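Local coordinates for biofilm-associated surface protein (PDB 7C7U) that probably promotes biofilm formation as a calcium-binding, cell wall-anchored surface protein of Staphylococcus aureus that is linked to functional amyloid assembly, at residues L331-S334 and V335-L339; L395-R398 and Y399-L403. One frame throughout, in Å; residues are numbered along the deposited sequence.

Interaction 1 of 2, residues L331-S334 and V335-L339; sequences LNKS and VNNIL
With chi1 at 174°, S334 swings OG opposite its own backbone N, and this carries the hydroxyl forward over the next peptides, where N336 N donates to it at 3.2 Å. In K333, chi1 of 68° sets CG between the backbone N and the carbonyl carbon and brings the chain beside N337, an aliphatic contact with CD of K333 3.9 Å from CB of N337. One residue supplies both acceptors of the turn: while OG takes N336 N, the carbonyl O of S334 receives N337 N at 2.9 Å, the donor standing above the carbonyl plane (51° out of it) and not on a lone pair. A water bridges two side chains, 2.9 Å from S334 OG and accepting from N336 ND2 at 3.0 Å; N336 OD1 is taken by the backbone N of L396. On the apolar side, CD1 of L331 comes up to CB of V335 at 3.7 Å, and both residues also touch Y219 of strand 210-220. The backbone leaves strand 323-331 here, and I338 N adds a weak bond to V335 O. This is an ST turn superposed on a type I beta turn, heading the connection to strand 359-369.

Interaction 2 of 2, residues L395-R398 and Y399-L403; sequences LLDR and YERQL. With CA (calcium ion), chain D; CA (calcium ion), chain E.
E400 lays the aliphatic part of its chain across L395 roughly at right angles, CG of E400 3.5 Å from CB of L395, and its carboxylate ends between two calcium ions. OE2 of E400 bridges them, 2.2 Å from the chain D ion, while OE1 binds the chain E ion at 2.3 Å; S406 is a further polar partner. The carbonyl O of L395, beside OE2, also binds the chain D ion. D397 reaches that ion indirectly: its OD1 accepts from a water, 2.6 Å away, that binds the metal. With D389, D391 and D393 this makes an EF-hand-like loop: a backbone oxygen at position seven, a water at nine and the glutamate at twelve, which departs from the canonical bidentate form by giving this ion OE2 alone. L396 is the N-cap of the exiting helix 397-404, and its carbonyl O takes E400 N almost straight on at 2.9 Å; D397 O likewise takes R401 N, and R398 O takes Q402 N at a tilt. The guanidinium of R401 lies with one face over D397 O, and S23 meets both polar ends. CB of L403 lies over one face of the Y399 ring, whose CE1 is 4.1 Å from CD2 of L395.

N336 joins the two contacts. Within interaction 1 it is the third residue of the turn after strand 323-331, and its side chain then reaches into interaction 2: OD1 makes a probable hydrogen bond, 2.8 Å, to the backbone N of L396, just where the calcium loop turns into helix 397-404. Its ND2 packs 3.4 Å from CG of Y399 and equally close to CD2 of L395. A second, apolar meeting brings CD2 of L339 within 3.7 Å of CD2 of L396. The centres are about 12 Å apart, the N336 side chain lies about 7 Å from a calcium ion, and 331-339 borders the metal site but supplies none of its ligands.

Interaction 1 of 2, residues L331-S334 and V335-L339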
ATOM      1  N   LEU A 331       7.319  10.304  13.417  1.00 37.58           N
ATOM      2  CA  LEU A 331       7.647  11.162  12.282  1.00 39.58           C
ATOM      3  C   LEU A 331       7.396  12.628  12.618  1.00 39.06           C
ATOM      4  O   LEU A 331       6.537  12.965  13.436  1.00 37.45           O
ATOM      5  CB  LEU A 331       6.829  10.772  11.051  1.00 33.30           C
ATOM      6  CG  LEU A 331       7.122   9.371  10.535  1.00 35.42           C
ATOM      7  CD1 LEU A 331       6.193   9.009   9.398  1.00 35.91           C
ATOM      8  CD2 LEU A 331       8.596   9.235  10.124  1.00 39.27           C
ATOM      9  N   ASN A 332       8.158  13.505  11.965  1.00 40.72           N
ATOM     10  CA  ASN A 332       7.986  14.942  12.131  1.00 42.82           C
ATOM     11  C   ASN A 332       7.259  15.586  10.952  1.00 43.36           C
ATOM     12  O   ASN A 332       7.090  16.807  10.945  1.00 41.70           O
ATOM     13  CB  ASN A 332       9.350  15.629  12.358  1.00 36.40           C
ATOM     14  CG  ASN A 332      10.326  15.431  11.209  1.00 40.86           C
ATOM     15  OD1 ASN A 332       9.936  15.143  10.082  1.00 40.06           O
ATOM     16  ND2 ASN A 332      11.619  15.581  11.500  1.00 39.80           N
ATOM     17  N   LYS A 333       6.810  14.788   9.985  1.00 36.80           N
ATOM     18  CA  LYS A 333       6.068  15.228   8.809  1.00 41.40           C
ATOM     19  C   LYS A 333       5.513  13.975   8.150  1.00 43.36           C
ATOM     20  O   LYS A 333       5.856  12.853   8.534  1.00 37.52           O
ATOM     21  CB  LYS A 333       6.943  16.018   7.837  1.00 39.58           C
ATOM     22  CG  LYS A 333       8.030  15.182   7.138  1.00 37.91           C
ATOM     23  CD  LYS A 333       9.035  16.073   6.408  1.00 44.98           C
ATOM     24  CE  LYS A 333       9.808  16.965   7.382  1.00 48.91           C
ATOM     25  NZ  LYS A 333      11.224  16.482   7.579  1.00 48.01           N
ATOM     26  N   SER A 334       4.654  14.178   7.151  1.00 38.25           N
ATOM     27  CA  SER A 334       3.979  13.059   6.503  1.00 39.25           C
ATOM     28  C   SER A 334       4.966  12.032   5.961  1.00 35.79           C
ATOM     29  O   SER A 334       6.003  12.378   5.388  1.00 36.14           O
ATOM     30  CB  SER A 334       3.096  13.556   5.357  1.00 33.25           C
ATOM     31  OG  SER A 334       2.542  12.454   4.648  1.00 34.05           O
ATOM     32  N   VAL A 335       4.610  10.753   6.109  1.00 37.33           N
ATOM     33  CA  VAL A 335       5.437   9.662   5.596  1.00 35.77           C
ATOM     34  C   VAL A 335       5.594   9.757   4.083  1.00 35.53           C
ATOM     35  O   VAL A 335       6.562   9.231   3.522  1.00 32.82           O
ATOM     36  CB  VAL A 335       4.851   8.295   6.020  1.00 31.97           C
ATOM     37  CG1 VAL A 335       3.634   7.929   5.202  1.00 30.17           C
ATOM     38  CG2 VAL A 335       5.943   7.181   5.955  1.00 33.74           C
ATOM     39  N   ASN A 336       4.668  10.439   3.408  1.00 34.90           N
ATOM     40  CA  ASN A 336       4.741  10.613   1.963  1.00 35.35           C
ATOM     41  C   ASN A 336       5.858  11.560   1.543  1.00 33.47           C
ATOM     42  O   ASN A 336       6.131  11.671   0.342  1.00 34.78           O
ATOM     43  CB  ASN A 336       3.385  11.117   1.435  1.00 35.21           C
ATOM     44  CG  ASN A 336       2.314  10.047   1.475  1.00 36.78           C
ATOM     45  OD1 ASN A 336       2.597   8.879   1.216  1.00 34.58           O
ATOM     46  ND2 ASN A 336       1.078  10.432   1.807  1.00 33.19           N
ATOM     47  N   ASN A 337       6.500  12.249   2.488  1.00 34.81           N
ATOM     48  CA  ASN A 337       7.591  13.169   2.190  1.00 35.66           C
ATOM     49  C   ASN A 337       8.952  12.491   2.072  1.00 38.15           C
ATOM     50  O   ASN A 337       9.933  13.169   1.758  1.00 38.09           O
ATOM     51  CB  ASN A 337       7.693  14.246   3.277  1.00 37.42           C
ATOM     52  CG  ASN A 337       6.507  15.181   3.286  1.00 42.87           C
ATOM     53  OD1 ASN A 337       5.877  15.397   4.319  1.00 43.09           O
ATOM     54  ND2 ASN A 337       6.186  15.727   2.124  1.00 43.15           N
ATOM     55  N   ILE A 338       9.051  11.187   2.318  1.00 36.06           N
ATOM     56  CA  ILE A 338      10.375  10.563   2.352  1.00 34.17           C
ATOM     57  C   ILE A 338      10.848  10.214   0.949  1.00 33.24           C
ATOM     58  O   ILE A 338      11.955  10.584   0.541  1.00 36.97           O
ATOM     59  CB  ILE A 338      10.369   9.316   3.258  1.00 32.74           C
ATOM     60  CG1 ILE A 338       9.944   9.673   4.684  1.00 34.02           C
ATOM     61  CG2 ILE A 338      11.752   8.664   3.230  1.00 36.48           C
ATOM     62  CD1 ILE A 338       9.606   8.440   5.562  1.00 31.89           C
ATOM     63  N   LEU A 339      10.025   9.496   0.182  1.00 30.59           N
ATOM     64  CA  LEU A 339      10.417   9.177  -1.178  1.00 33.73           C
ATOM     65  C   LEU A 339      10.372  10.394  -2.090  1.00 42.22           C
ATOM     66  O   LEU A 339      11.022  10.390  -3.141  1.00 40.75           O
ATOM     67  CB  LEU A 339       9.546   8.059  -1.751  1.00 31.26           C
ATOM     68  CG  LEU A 339       9.961   6.604  -1.464  1.00 38.28           C
ATOM     69  CD1 LEU A 339      10.180   6.303   0.020  1.00 34.76           C
ATOM     70  CD2 LEU A 339       8.931   5.663  -2.082  1.00 36.48           C
TER
HETATM   71  O   HOH W   1       0.483  13.273   2.703  1.00 38.11           O

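Interaction 2 of 2, residues L395-R398 and Y399-L403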
ATOM      1  N   LEU A 395       2.170   9.459  -3.176  1.00 31.26           N
ATOM      2  CA  LEU A 395       1.505   8.771  -2.069  1.00 31.99           C
ATOM      3  C   LEU A 395       1.997   7.331  -1.990  1.00 34.43           C
ATOM      4  O   LEU A 395       1.781   6.558  -2.932  1.00 31.82           O
ATOM      5  CB  LEU A 395      -0.008   8.762  -2.257  1.00 29.83           C
ATOM      6  CG  LEU A 395      -0.720  10.102  -2.398  1.00 32.23           C
ATOM      7  CD1 LEU A 395      -2.238   9.860  -2.473  1.00 34.79           C
ATOM      8  CD2 LEU A 395      -0.380  11.040  -1.259  1.00 30.06           C
ATOM      9  N   LEU A 396       2.583   6.952  -0.847  1.00 33.80           N
ATOM     10  CA  LEU A 396       3.083   5.589  -0.693  1.00 32.63           C
ATOM     11  C   LEU A 396       1.979   4.581  -0.978  1.00 31.58           C
ATOM     12  O   LEU A 396       0.804   4.835  -0.707  1.00 35.51           O
ATOM     13  CB  LEU A 396       3.623   5.361   0.726  1.00 32.70           C
ATOM     14  CG  LEU A 396       4.876   6.146   1.117  1.00 34.26           C
ATOM     15  CD1 LEU A 396       5.313   5.837   2.558  1.00 33.28           C
ATOM     16  CD2 LEU A 396       6.005   5.833   0.123  1.00 35.31           C
ATOM     17  N   ASP A 397       2.368   3.422  -1.521  1.00 34.10           N
ATOM     18  CA  ASP A 397       1.450   2.300  -1.701  1.00 34.82           C
ATOM     19  C   ASP A 397       0.556   2.102  -0.488  1.00 40.21           C
ATOM     20  O   ASP A 397      -0.678   2.095  -0.597  1.00 37.92           O
ATOM     21  CB  ASP A 397       2.225   1.003  -1.939  1.00 39.61           C
ATOM     22  CG  ASP A 397       2.774   0.876  -3.340  1.00 39.12           C
ATOM     23  OD1 ASP A 397       3.056   1.899  -3.980  1.00 36.20           O
ATOM     24  OD2 ASP A 397       2.958  -0.276  -3.783  1.00 43.95           O
ATOM     25  N   ARG A 398       1.174   1.927   0.685  1.00 36.23           N
ATOM     26  CA  ARG A 398       0.379   1.607   1.867  1.00 40.24           C
ATOM     27  C   ARG A 398      -0.472   2.787   2.308  1.00 38.14           C
ATOM     28  O   ARG A 398      -1.552   2.585   2.865  1.00 38.66           O
ATOM     29  CB  ARG A 398       1.276   1.131   3.013  1.00 41.89           C
ATOM     30  CG  ARG A 398       2.060   2.203   3.710  1.00 37.37           C
ATOM     31  CD  ARG A 398       3.064   1.558   4.656  1.00 43.03           C
ATOM     32  NE  ARG A 398       4.125   0.897   3.912  1.00 37.52           N
ATOM     33  CZ  ARG A 398       4.911  -0.062   4.396  1.00 40.39           C
ATOM     34  NH1 ARG A 398       4.773  -0.505   5.645  1.00 37.98           N
ATOM     35  NH2 ARG A 398       5.834  -0.582   3.616  1.00 36.22           N
ATOM     36  N   TYR A 399      -0.017   4.018   2.068  1.00 36.78           N
ATOM     37  CA  TYR A 399      -0.879   5.164   2.332  1.00 40.38           C
ATOM     38  C   TYR A 399      -2.112   5.133   1.442  1.00 37.78           C
ATOM     39  O   TYR A 399      -3.231   5.353   1.920  1.00 43.38           O
ATOM     40  CB  TYR A 399      -0.111   6.469   2.145  1.00 38.06           C
ATOM     41  CG  TYR A 399      -0.900   7.711   2.492  1.00 38.75           C
ATOM     42  CD1 TYR A 399      -1.745   8.318   1.552  1.00 36.66           C
ATOM     43  CD2 TYR A 399      -0.798   8.290   3.751  1.00 41.58           C
ATOM     44  CE1 TYR A 399      -2.450   9.453   1.855  1.00 42.76           C
ATOM     45  CE2 TYR A 399      -1.526   9.438   4.069  1.00 44.35           C
ATOM     46  CZ  TYR A 399      -2.340  10.015   3.115  1.00 40.26           C
ATOM     47  OH  TYR A 399      -3.071  11.154   3.402  1.00 48.71           O
ATOM     48  N   GLU A 400      -1.936   4.852   0.143  1.00 39.63           N
ATOM     49  CA  GLU A 400      -3.085   4.819  -0.766  1.00 40.02           C
ATOM     50  C   GLU A 400      -4.052   3.714  -0.372  1.00 45.40           C
ATOM     51  O   GLU A 400      -5.276   3.913  -0.385  1.00 41.07           O
ATOM     52  CB  GLU A 400      -2.644   4.649  -2.231  1.00 39.00           C
ATOM     53  CG  GLU A 400      -1.822   5.820  -2.787  1.00 35.28           C
ATOM     54  CD  GLU A 400      -1.827   5.924  -4.317  1.00 39.88           C
ATOM     55  OE1 GLU A 400      -2.896   6.265  -4.900  1.00 37.02           O
ATOM     56  OE2 GLU A 400      -0.756   5.701  -4.944  1.00 34.19           O
ATOM     57  N   ARG A 401      -3.518   2.554   0.015  1.00 44.54           N
ATOM     58  CA  ARG A 401      -4.360   1.426   0.389  1.00 43.46           C
ATOM     59  C   ARG A 401      -5.120   1.703   1.679  1.00 45.38           C
ATOM     60  O   ARG A 401      -6.309   1.389   1.779  1.00 47.94           O
ATOM     61  CB  ARG A 401      -3.504   0.167   0.537  1.00 47.32           C
ATOM     62  CG  ARG A 401      -3.416  -0.665  -0.721  1.00 46.23           C
ATOM     63  CD  ARG A 401      -2.858  -2.049  -0.424  1.00 48.06           C
ATOM     64  NE  ARG A 401      -1.550  -1.988   0.215  1.00 50.64           N
ATOM     65  CZ  ARG A 401      -0.404  -2.037  -0.457  1.00 48.36           C
ATOM     66  NH1 ARG A 401      -0.415  -2.149  -1.779  1.00 47.57           N
ATOM     67  NH2 ARG A 401       0.748  -1.971   0.191  1.00 47.40           N
ATOM     68  N   GLN A 402      -4.454   2.289   2.676  1.00 43.64           N
ATOM     69  CA  GLN A 402      -5.034   2.392   4.009  1.00 45.25           C
ATOM     70  C   GLN A 402      -5.749   3.711   4.267  1.00 47.74           C
ATOM     71  O   GLN A 402      -6.744   3.722   4.997  1.00 50.60           O
ATOM     72  CB  GLN A 402      -3.955   2.216   5.082  1.00 42.04           C
ATOM     73  CG  GLN A 402      -3.164   0.935   5.003  1.00 46.77           C
ATOM     74  CD  GLN A 402      -1.869   1.040   5.796  1.00 54.28           C
ATOM     75  OE1 GLN A 402      -1.621   2.054   6.460  1.00 57.45           O
ATOM     76  NE2 GLN A 402      -1.021   0.007   5.710  1.00 51.88           N
ATOM     77  N   LEU A 403      -5.262   4.819   3.704  1.00 45.25           N
ATOM     78  CA  LEU A 403      -5.762   6.156   4.023  1.00 44.84           C
ATOM     79  C   LEU A 403      -6.631   6.723   2.905  1.00 44.53           C
ATOM     80  O   LEU A 403      -7.843   6.867   3.070  1.00 49.59           O
ATOM     81  CB  LEU A 403      -4.597   7.104   4.324  1.00 43.45           C
ATOM     82  CG  LEU A 403      -4.064   7.267   5.738  1.00 51.83           C
ATOM     83  CD1 LEU A 403      -5.082   7.984   6.602  1.00 50.83           C
ATOM     84  CD2 LEU A 403      -3.633   5.921   6.360  1.00 48.85           C
TER
HETATM   85 CA    CA D1002       1.428   6.137  -5.184  1.00 38.28          CA
HETATM   86 CA    CA E1003      -2.160   6.541  -7.046  1.00 38.19          CA
HETATM   87  O   HOH W   2       1.428   3.570  -5.105  1.00 37.20           O